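Local coordinates for gamma-glutamyltranspeptidase (Streptomyces lincolnensis, PDB 6J3A) that is an LmbA-like homologue in the gamma-glutamyltranspeptidase family and probably works as a transferase that uses an N-terminal nucleophile, at the interface of chains A and B. Sequence-based numbering; all coordinates share one arbitrary frame. Chains: chain A/B, Gamma-glutamyltranspeptidase.

Contact 1: the interface of chains A and B. Residues chain A 20-21, 24, 610-611, 613; chain B 6, 8-9, 524, 616.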
loop_
_atom_site.group_PDB
_atom_site.type_symbol
_atom_site.label_atom_id
_atom_site.label_comp_id
_atom_site.label_asym_id
_atom_site.label_seq_id
_atom_site.Cartn_x
_atom_site.Cartn_y
_atom_site.Cartn_z
ATOM N N TRP A 20 6.808 -4.726 -3.081
ATOM C CA TRP A 20 5.409 -4.667 -3.535
ATOM C C TRP A 20 5.084 -5.681 -4.646
ATOM O O TRP A 20 3.993 -6.247 -4.676
ATOM C CB TRP A 20 5.035 -3.231 -3.980
ATOM C CG TRP A 20 5.705 -2.791 -5.246
ATOM C CD1 TRP A 20 5.272 -3.008 -6.526
ATOM C CD2 TRP A 20 6.938 -2.070 -5.356
ATOM N NE1 TRP A 20 6.164 -2.478 -7.425
ATOM C CE2 TRP A 20 7.199 -1.899 -6.737
ATOM C CE3 TRP A 20 7.859 -1.567 -4.425
ATOM C CZ2 TRP A 20 8.339 -1.230 -7.209
ATOM C CZ3 TRP A 20 8.991 -0.903 -4.895
ATOM C CH2 TRP A 20 9.219 -0.740 -6.275
ATOM N N LEU A 21 6.040 -5.883 -5.549
ATOM C CA LEU A 21 5.902 -6.824 -6.651
ATOM C C LEU A 21 5.681 -8.240 -6.130
ATOM O O LEU A 21 4.863 -8.994 -6.669
ATOM C CB LEU A 21 7.145 -6.781 -7.551
ATOM C CG LEU A 21 7.423 -5.521 -8.393
ATOM C CD1 LEU A 21 8.769 -5.651 -9.083
ATOM C CD2 LEU A 21 6.357 -5.252 -9.438
ATOM N N GLN A 24 2.073 -8.425 -4.282
ATOM C CA GLN A 24 0.955 -8.480 -5.217
ATOM C C GLN A 24 0.940 -9.781 -6.013
ATOM O O GLN A 24 -0.130 -10.255 -6.402
ATOM C CB GLN A 24 0.980 -7.261 -6.153
ATOM C CG GLN A 24 -0.202 -7.120 -7.118
ATOM C CD GLN A 24 -1.561 -7.386 -6.479
ATOM O OE1 GLN A 24 -1.954 -6.695 -5.540
ATOM N NE2 GLN A 24 -2.286 -8.401 -6.987
ATOM N N MET A 610 10.859 3.000 0.908
ATOM C CA MET A 610 9.741 2.915 -0.054
ATOM C C MET A 610 9.754 1.663 -0.930
ATOM O O MET A 610 9.898 1.731 -2.152
ATOM C CB MET A 610 9.610 4.184 -0.917
ATOM C CG MET A 610 10.581 5.296 -0.628
ATOM S SD MET A 610 10.507 6.024 1.014
ATOM C CE MET A 610 12.197 6.635 0.997
ATOM N N GLN A 611 9.578 0.524 -0.281
ATOM C CA GLN A 611 9.720 -0.766 -0.947
ATOM C C GLN A 611 8.803 -1.824 -0.343
ATOM O O GLN A 611 8.051 -2.485 -1.069
ATOM C CB GLN A 611 11.182 -1.205 -0.875
ATOM C CG GLN A 611 11.554 -2.358 -1.785
ATOM C CD GLN A 611 12.977 -2.828 -1.541
ATOM O OE1 GLN A 611 13.235 -4.028 -1.454
ATOM N NE2 GLN A 611 13.905 -1.879 -1.392
ATOM N N TYR A 613 5.663 -3.424 1.427
ATOM C CA TYR A 613 4.276 -3.132 1.084
ATOM C C TYR A 613 3.355 -4.288 1.452
ATOM O O TYR A 613 3.701 -5.460 1.226
ATOM C CB TYR A 613 4.154 -2.791 -0.417
ATOM C CG TYR A 613 3.069 -1.772 -0.737
ATOM C CD1 TYR A 613 3.129 -0.457 -0.225
ATOM C CD2 TYR A 613 1.993 -2.109 -1.567
ATOM C CE1 TYR A 613 2.135 0.485 -0.526
ATOM C CE2 TYR A 613 0.997 -1.181 -1.877
ATOM C CZ TYR A 613 1.060 0.113 -1.363
ATOM O OH TYR A 613 0.058 1.014 -1.679
ATOM N N PRO B 6 5.631 3.800 -1.530
ATOM C CA PRO B 6 6.410 3.990 -2.741
ATOM C C PRO B 6 5.527 4.558 -3.820
ATOM O O PRO B 6 4.304 4.516 -3.690
ATOM C CB PRO B 6 6.862 2.576 -3.125
ATOM C CG PRO B 6 6.155 1.630 -2.232
ATOM C CD PRO B 6 5.462 2.386 -1.158
ATOM N N LEU B 8 4.625 2.983 -6.672
ATOM C CA LEU B 8 4.725 1.608 -7.219
ATOM C C LEU B 8 5.086 1.659 -8.679
ATOM O O LEU B 8 4.617 2.526 -9.382
ATOM C CB LEU B 8 3.416 0.822 -7.110
ATOM C CG LEU B 8 2.682 0.827 -5.773
ATOM C CD1 LEU B 8 1.536 -0.174 -5.798
ATOM C CD2 LEU B 8 3.646 0.555 -4.634
ATOM N N GLN B 9 5.926 0.730 -9.115
ATOM C CA GLN B 9 6.340 0.606 -10.512
ATOM C C GLN B 9 6.168 -0.846 -10.972
ATOM O O GLN B 9 6.462 -1.780 -10.232
ATOM C CB GLN B 9 7.791 1.059 -10.651
ATOM C CG GLN B 9 7.972 2.574 -10.642
ATOM C CD GLN B 9 9.438 2.990 -10.599
ATOM O OE1 GLN B 9 10.220 2.484 -9.786
ATOM N NE2 GLN B 9 9.810 3.921 -11.462
ATOM N N ARG B 524 13.278 7.532 -9.010
ATOM C CA ARG B 524 13.430 6.200 -9.605
ATOM C C ARG B 524 13.169 6.242 -11.101
ATOM O O ARG B 524 12.548 5.337 -11.659
ATOM C CB ARG B 524 12.504 5.162 -8.923
ATOM C CG ARG B 524 12.902 4.824 -7.494
ATOM C CD ARG B 524 12.102 3.677 -6.889
ATOM N NE ARG B 524 12.554 3.424 -5.519
ATOM C CZ ARG B 524 11.861 2.817 -4.557
ATOM N NH1 ARG B 524 10.622 2.361 -4.774
ATOM N NH2 ARG B 524 12.418 2.670 -3.352
ATOM N N GLY B 616 -0.541 -2.651 -7.389
ATOM C CA GLY B 616 -0.149 -3.075 -8.725
ATOM C C GLY B 616 1.185 -3.782 -8.789
ATOM O O GLY B 616 1.894 -3.890 -7.781
HETATM O O HOH W 1 -0.350 -4.590 -5.186
#
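A:Trp20, the first residue of helix 20-31, lays its indole against B:Leu8 and B:Gln9 of strand 8-10. Its NE1-H points in the ring plane at the backbone carbonyl B:Gln9 O, 2.9 Å from NE1 and 151° at the hydrogen. The CG of A:Trp20 sits between backbone N and carbonyl carbon (chi1 70°), which turns one face of the indole onto B:Leu8, whose CD2 lies 4.0 Å from A:Trp20 CG. The same B:Leu8 CD2 rests over the centre of the A:Tyr613 ring, 4.1 Å above its plane, wedged between two aromatic groups. B:Pro6 continues this dense part, its CD 3.8 Å from A:Tyr613 CD1 and its CA 3.7 Å from A:Met610 CB. An alanine in place of A:Trp20 would probably leave B:Gln9 O without its indole donor and open a gap beside B:Leu8. Past the far rim of the indole, B:Arg524 grips the carbonyl A:Met610 O end-on: NH1 arrives nearly along the C=O axis (167°), whereas NH2 stands above the carbonyl plane. The looser side lies toward A:Gln24, which buries little surface and meets B:Gly616 largely through water, A:Gln24 OE1 and B:Gly616 N both holding one molecule. In the second shell, the side-chain amide of B:Gln9 braces B:Arg524, NE2 donating to its backbone O at 3.1 Å.

Contact 2: the interface of chains A and B. Residues chain A 5-6, 8, 613-615; chain B 5-6, 8, 613-615.
The hydroxyl of A:Tyr613 donates to the backbone carbonyl of B:Ala614, OH to O 2.6 Å, with the donor tilted 24° from the carbonyl plane. Water 2 meets the same hydroxyl at the edge of the ring, 2.7 Å from A:Tyr613 OH, and is also held by B:Arg5 NH1 and B:Ala614 N. The twin bond runs from B:Tyr613 OH to A:Ala614 O, with water 3 in the matching place. The two tyrosines reach tip to tip and overlap, each hydroxyl lying over the centre of the other ring; B:Tyr613 OH is 3.3 Å above the plane of A:Tyr613. The CZ atoms of A:Tyr613 and B:Tyr613 approach to 3.4 Å. Leucine closes the opposite face of each ring, A:Leu8 CD2 standing 4.0 Å above that of B:Tyr613, which probably leaves both rings little freedom to tilt. Beside the tyrosine pair, A:Arg5 and B:Arg5 slide past each other in opposite directions, CG to CG 3.8 Å. B:Arg5 is bent at chi2 (101°), which brings one face of its guanidinium over its own B:Tyr613 CE1. The like charges probably repel mildly, and the bound waters may soften this; A:Arg5 NE and B:Arg5 NE remain 5.2 Å apart.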
loop_
_atom_site.group_PDB
_atom_site.type_symbol
_atom_site.label_atom_id
_atom_site.label_comp_id
_atom_site.label_asym_id
_atom_site.label_seq_id
_atom_site.Cartn_x
_atom_site.Cartn_y
_atom_site.Cartn_z
ATOM N N ARG A 5 0.615 4.124 6.272
ATOM C CA ARG A 5 -0.354 3.316 5.544
ATOM C C ARG A 5 -1.456 2.949 6.516
ATOM O O ARG A 5 -1.360 3.211 7.718
ATOM C CB ARG A 5 0.281 2.040 5.007
ATOM C CG ARG A 5 1.300 2.266 3.910
ATOM C CD ARG A 5 2.631 1.718 4.357
ATOM N NE ARG A 5 3.742 2.232 3.574
ATOM C CZ ARG A 5 4.600 1.496 2.875
ATOM N NH1 ARG A 5 5.576 2.093 2.226
ATOM N NH2 ARG A 5 4.504 0.173 2.816
ATOM N N PRO A 6 -2.540 2.372 6.003
ATOM C CA PRO A 6 -3.470 1.831 6.979
ATOM C C PRO A 6 -2.988 0.466 7.404
ATOM O O PRO A 6 -2.200 -0.161 6.691
ATOM C CB PRO A 6 -4.788 1.734 6.215
ATOM C CG PRO A 6 -4.432 1.797 4.767
ATOM C CD PRO A 6 -3.064 2.376 4.628
ATOM N N LEU A 8 -4.302 -2.530 6.928
ATOM C CA LEU A 8 -5.361 -3.063 6.056
ATOM C C LEU A 8 -6.211 -4.075 6.814
ATOM O O LEU A 8 -5.696 -4.799 7.646
ATOM C CB LEU A 8 -4.784 -3.743 4.809
ATOM C CG LEU A 8 -3.776 -2.998 3.925
ATOM C CD1 LEU A 8 -3.513 -3.812 2.666
ATOM C CD2 LEU A 8 -4.251 -1.603 3.578
ATOM N N TYR A 613 5.663 -3.424 1.427
ATOM C CA TYR A 613 4.276 -3.132 1.084
ATOM C C TYR A 613 3.355 -4.288 1.452
ATOM O O TYR A 613 3.701 -5.460 1.226
ATOM C CB TYR A 613 4.154 -2.791 -0.417
ATOM C CG TYR A 613 3.069 -1.772 -0.737
ATOM C CD1 TYR A 613 3.129 -0.457 -0.225
ATOM C CD2 TYR A 613 1.993 -2.109 -1.567
ATOM C CE1 TYR A 613 2.135 0.485 -0.526
ATOM C CE2 TYR A 613 0.997 -1.181 -1.877
ATOM C CZ TYR A 613 1.060 0.113 -1.363
ATOM O OH TYR A 613 0.058 1.014 -1.679
ATOM N N ALA A 614 2.203 -3.934 2.030
ATOM C CA ALA A 614 1.130 -4.881 2.312
ATOM C C ALA A 614 0.003 -4.767 1.278
ATOM O O ALA A 614 -0.290 -3.671 0.783
ATOM C CB ALA A 614 0.582 -4.659 3.714
ATOM N N VAL A 615 -0.612 -5.900 0.942
ATOM C CA VAL A 615 -1.823 -5.908 0.107
ATOM C C VAL A 615 -2.822 -6.934 0.619
ATOM O O VAL A 615 -2.434 -7.987 1.129
ATOM C CB VAL A 615 -1.539 -6.164 -1.406
ATOM C CG1 VAL A 615 -0.484 -5.201 -1.922
ATOM C CG2 VAL A 615 -1.108 -7.599 -1.697
ATOM N N ARG B 5 4.364 5.978 1.102
ATOM C CA ARG B 5 4.355 4.747 0.326
ATOM C C ARG B 5 5.361 4.894 -0.811
ATOM O O ARG B 5 5.901 5.977 -1.044
ATOM C CB ARG B 5 2.969 4.477 -0.269
ATOM C CG ARG B 5 1.840 4.315 0.736
ATOM C CD ARG B 5 1.019 5.576 0.849
ATOM N NE ARG B 5 0.021 5.503 1.922
ATOM C CZ ARG B 5 -1.268 5.170 1.785
ATOM N NH1 ARG B 5 -1.790 4.828 0.606
ATOM N NH2 ARG B 5 -2.055 5.160 2.856
ATOM N N PRO B 6 5.631 3.800 -1.530
ATOM C CA PRO B 6 6.410 3.990 -2.741
ATOM C C PRO B 6 5.527 4.558 -3.820
ATOM O O PRO B 6 4.304 4.516 -3.690
ATOM C CB PRO B 6 6.862 2.576 -3.125
ATOM C CG PRO B 6 6.155 1.630 -2.232
ATOM C CD PRO B 6 5.462 2.386 -1.158
ATOM N N LEU B 8 4.625 2.983 -6.672
ATOM C CA LEU B 8 4.725 1.608 -7.219
ATOM C C LEU B 8 5.086 1.659 -8.679
ATOM O O LEU B 8 4.617 2.526 -9.382
ATOM C CB LEU B 8 3.416 0.822 -7.110
ATOM C CG LEU B 8 2.682 0.827 -5.773
ATOM C CD1 LEU B 8 1.536 -0.174 -5.798
ATOM C CD2 LEU B 8 3.646 0.555 -4.634
ATOM N N TYR B 613 -5.364 3.947 -1.112
ATOM C CA TYR B 613 -4.357 2.913 -1.339
ATOM C C TYR B 613 -4.200 2.544 -2.817
ATOM O O TYR B 613 -5.191 2.320 -3.539
ATOM C CB TYR B 613 -4.684 1.651 -0.509
ATOM C CG TYR B 613 -3.471 0.910 0.013
ATOM C CD1 TYR B 613 -2.641 1.486 0.974
ATOM C CD2 TYR B 613 -3.173 -0.378 -0.428
ATOM C CE1 TYR B 613 -1.537 0.808 1.469
ATOM C CE2 TYR B 613 -2.072 -1.065 0.058
ATOM C CZ TYR B 613 -1.257 -0.468 1.007
ATOM O OH TYR B 613 -0.158 -1.134 1.500
ATOM N N ALA B 614 -2.937 2.487 -3.236
ATOM C CA ALA B 614 -2.557 2.005 -4.551
ATOM C C ALA B 614 -2.169 0.524 -4.488
ATOM O O ALA B 614 -1.635 0.050 -3.474
ATOM C CB ALA B 614 -1.397 2.831 -5.082
ATOM N N VAL B 615 -2.460 -0.211 -5.559
ATOM C CA VAL B 615 -1.953 -1.584 -5.725
ATOM C C VAL B 615 -1.590 -1.859 -7.185
ATOM O O VAL B 615 -2.258 -1.377 -8.100
ATOM C CB VAL B 615 -2.940 -2.687 -5.241
ATOM C CG1 VAL B 615 -3.300 -2.503 -3.771
ATOM C CG2 VAL B 615 -4.193 -2.761 -6.111
HETATM O O HOH W 2 -0.453 3.665 -1.661
HETATM O O HOH W 3 1.816 -1.243 3.210
#

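Contact 3: the interface of chains A and B. Residues chain A 24, 27, 31, 615-617; chain B 20-21, 24-25, 28, 137.
B:Gln24 and A:Arg617 bury most surface here, 92 and 78 Å², and their side chains cross at about a right angle, B:Gln24 CG lying 3.6 Å from A:Arg617 CD. A:Glu31 joins them. The amide N-H of B:Gln24 donates to A:Glu31 OE1 from the anti side of the carboxylate, somewhat out of its plane, NE2 to OE1 3.2 Å and 165° at the hydrogen. Because B:Gln24 has CG anti to its backbone N (chi1 -175°) and bends at chi2, its amide ends beside A:Met27, whose CG is 3.5 Å from NE2. A:Arg617, the C-terminal residue, takes A:Glu31 side-on in a salt bridge: NE reaches OE1 on its syn lone pair, and NH2 donates to OE2. OE1 thus accepts from both chains, and the bridge probably holds in place the carboxylate that B:Gln24 meets. At its other edge the guanidinium sends NH1 to B:Tyr137 OH, a long bond of 3.3 Å, with the two planes 84° apart. A:Gln24 OE1 faces B:Gln24 OE1, acceptor against acceptor; A:Gln24 is the more doubtful assignment, and turning its amide over would present a donor. Apolar groups complete the fit: B:Leu21 CD2 packs 3.5 Å from A:Arg617 CA, and B:Ala28 CB lies against the carboxylate, 3.4 Å from A:Glu31 CD.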
loop_
_atom_site.group_PDB
_atom_site.type_symbol
_atom_site.label_atom_id
_atom_site.label_comp_id
_atom_site.label_asym_id
_atom_site.label_seq_id
_atom_site.Cartn_x
_atom_site.Cartn_y
_atom_site.Cartn_z
ATOM N N GLN A 24 2.073 -8.425 -4.282
ATOM C CA GLN A 24 0.955 -8.480 -5.217
ATOM C C GLN A 24 0.940 -9.781 -6.013
ATOM O O GLN A 24 -0.130 -10.255 -6.402
ATOM C CB GLN A 24 0.980 -7.261 -6.153
ATOM C CG GLN A 24 -0.202 -7.120 -7.118
ATOM C CD GLN A 24 -1.561 -7.386 -6.479
ATOM O OE1 GLN A 24 -1.954 -6.695 -5.540
ATOM N NE2 GLN A 24 -2.286 -8.401 -6.987
ATOM N N MET A 27 -0.443 -12.284 -3.698
ATOM C CA MET A 27 -1.863 -11.990 -3.603
ATOM C C MET A 27 -2.612 -12.483 -4.832
ATOM O O MET A 27 -3.730 -12.978 -4.717
ATOM C CB MET A 27 -2.071 -10.490 -3.455
ATOM C CG MET A 27 -3.501 -10.092 -3.184
ATOM S SD MET A 27 -3.976 -10.586 -1.531
ATOM C CE MET A 27 -5.759 -10.494 -1.649
ATOM N N GLU A 31 -6.038 -14.749 -5.138
ATOM C CA GLU A 31 -7.137 -14.408 -6.052
ATOM C C GLU A 31 -7.495 -15.525 -7.042
ATOM O O GLU A 31 -8.638 -15.644 -7.480
ATOM C CB GLU A 31 -6.797 -13.136 -6.841
ATOM C CG GLU A 31 -6.665 -11.857 -6.019
ATOM C CD GLU A 31 -7.978 -11.364 -5.440
ATOM O OE1 GLU A 31 -7.943 -10.338 -4.719
ATOM O OE2 GLU A 31 -9.046 -11.984 -5.690
ATOM N N VAL A 615 -0.612 -5.900 0.942
ATOM C CA VAL A 615 -1.823 -5.908 0.107
ATOM C C VAL A 615 -2.822 -6.934 0.619
ATOM O O VAL A 615 -2.434 -7.987 1.129
ATOM C CB VAL A 615 -1.539 -6.164 -1.406
ATOM C CG1 VAL A 615 -0.484 -5.201 -1.922
ATOM C CG2 VAL A 615 -1.108 -7.599 -1.697
ATOM N N GLY A 616 -4.103 -6.624 0.475
ATOM C CA GLY A 616 -5.155 -7.601 0.719
ATOM C C GLY A 616 -6.536 -6.998 0.741
ATOM O O GLY A 616 -6.706 -5.800 0.473
ATOM N N ARG A 617 -7.523 -7.836 1.060
ATOM C CA ARG A 617 -8.934 -7.431 1.004
ATOM C C ARG A 617 -9.879 -8.424 1.683
ATOM O O ARG A 617 -9.447 -9.461 2.184
ATOM C CB ARG A 617 -9.373 -7.216 -0.454
ATOM C CG ARG A 617 -9.365 -8.472 -1.299
ATOM C CD ARG A 617 -10.013 -8.239 -2.648
ATOM N NE ARG A 617 -10.135 -9.496 -3.392
ATOM C CZ ARG A 617 -11.165 -10.345 -3.327
ATOM N NH1 ARG A 617 -12.233 -10.092 -2.568
ATOM N NH2 ARG A 617 -11.143 -11.465 -4.050
ATOM N N TRP B 20 -8.806 0.822 0.067
ATOM C CA TRP B 20 -7.928 -0.306 -0.303
ATOM C C TRP B 20 -8.687 -1.550 -0.802
ATOM O O TRP B 20 -8.172 -2.301 -1.625
ATOM C CB TRP B 20 -6.998 -0.681 0.864
ATOM C CG TRP B 20 -7.708 -1.368 1.978
ATOM C CD1 TRP B 20 -7.950 -2.703 2.083
ATOM C CD2 TRP B 20 -8.286 -0.758 3.142
ATOM N NE1 TRP B 20 -8.642 -2.964 3.233
ATOM C CE2 TRP B 20 -8.866 -1.789 3.902
ATOM C CE3 TRP B 20 -8.374 0.562 3.614
ATOM C CZ2 TRP B 20 -9.534 -1.546 5.111
ATOM C CZ3 TRP B 20 -9.035 0.801 4.812
ATOM C CH2 TRP B 20 -9.603 -0.252 5.549
ATOM N N LEU B 21 -9.890 -1.764 -0.280
ATOM C CA LEU B 21 -10.715 -2.920 -0.643
ATOM C C LEU B 21 -11.180 -2.838 -2.090
ATOM O O LEU B 21 -11.276 -3.856 -2.777
ATOM C CB LEU B 21 -11.937 -3.039 0.280
ATOM C CG LEU B 21 -11.731 -3.432 1.752
ATOM C CD1 LEU B 21 -13.058 -3.335 2.487
ATOM C CD2 LEU B 21 -11.148 -4.825 1.912
ATOM N N GLN B 24 -7.968 -3.370 -4.447
ATOM C CA GLN B 24 -7.584 -4.782 -4.569
ATOM C C GLN B 24 -8.633 -5.619 -5.332
ATOM O O GLN B 24 -8.291 -6.620 -5.972
ATOM C CB GLN B 24 -7.236 -5.392 -3.196
ATOM C CG GLN B 24 -6.712 -6.834 -3.224
ATOM C CD GLN B 24 -5.581 -7.067 -4.220
ATOM O OE1 GLN B 24 -4.597 -6.321 -4.226
ATOM N NE2 GLN B 24 -5.716 -8.104 -5.070
ATOM N N SER B 25 -9.892 -5.191 -5.277
ATOM C CA SER B 25 -10.973 -5.862 -5.991
ATOM C C SER B 25 -10.873 -5.590 -7.492
ATOM O O SER B 25 -11.053 -6.500 -8.300
ATOM C CB SER B 25 -12.342 -5.433 -5.452
ATOM O OG SER B 25 -12.472 -5.736 -4.075
ATOM N N ALA B 28 -7.919 -7.507 -8.703
ATOM C CA ALA B 28 -8.310 -8.900 -8.898
ATOM C C ALA B 28 -8.913 -9.169 -10.296
ATOM O O ALA B 28 -8.729 -10.252 -10.866
ATOM C CB ALA B 28 -9.282 -9.322 -7.811
ATOM N N TYR B 137 -18.882 -8.468 -0.143
ATOM C CA TYR B 137 -18.683 -7.544 0.963
ATOM C C TYR B 137 -20.006 -7.033 1.508
ATOM O O TYR B 137 -20.104 -6.710 2.686
ATOM C CB TYR B 137 -17.791 -6.379 0.542
ATOM C CG TYR B 137 -16.353 -6.788 0.333
ATOM C CD1 TYR B 137 -15.618 -7.331 1.382
ATOM C CD2 TYR B 137 -15.721 -6.634 -0.904
ATOM C CE1 TYR B 137 -14.300 -7.716 1.217
ATOM C CE2 TYR B 137 -14.394 -7.018 -1.081
ATOM C CZ TYR B 137 -13.690 -7.557 -0.008
ATOM O OH TYR B 137 -12.377 -7.950 -0.124
#

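Three neighbouring patches make up part of a two-fold interface. The C-alpha centres of contact 1 and contact 2 lie about 8 Å apart, and these patches share A:Tyr613, B:Pro6 and B:Leu8. Contact 3 lies about 11 Å from contact 2, sharing A:Val615, and about 15 Å from contact 1, sharing A:Gln24. Strand 613-616 runs through all three, with helix 20-31 in contacts 1 and 3 and strand 8-10 in contacts 1 and 2. Contact 2 straddles the two-fold axis and holds both twin halves, whereas contacts 1 and 3 each have a twin elsewhere with the chains exchanged. Such continuity suits a dimer, though the structure alone does not prove one in solution.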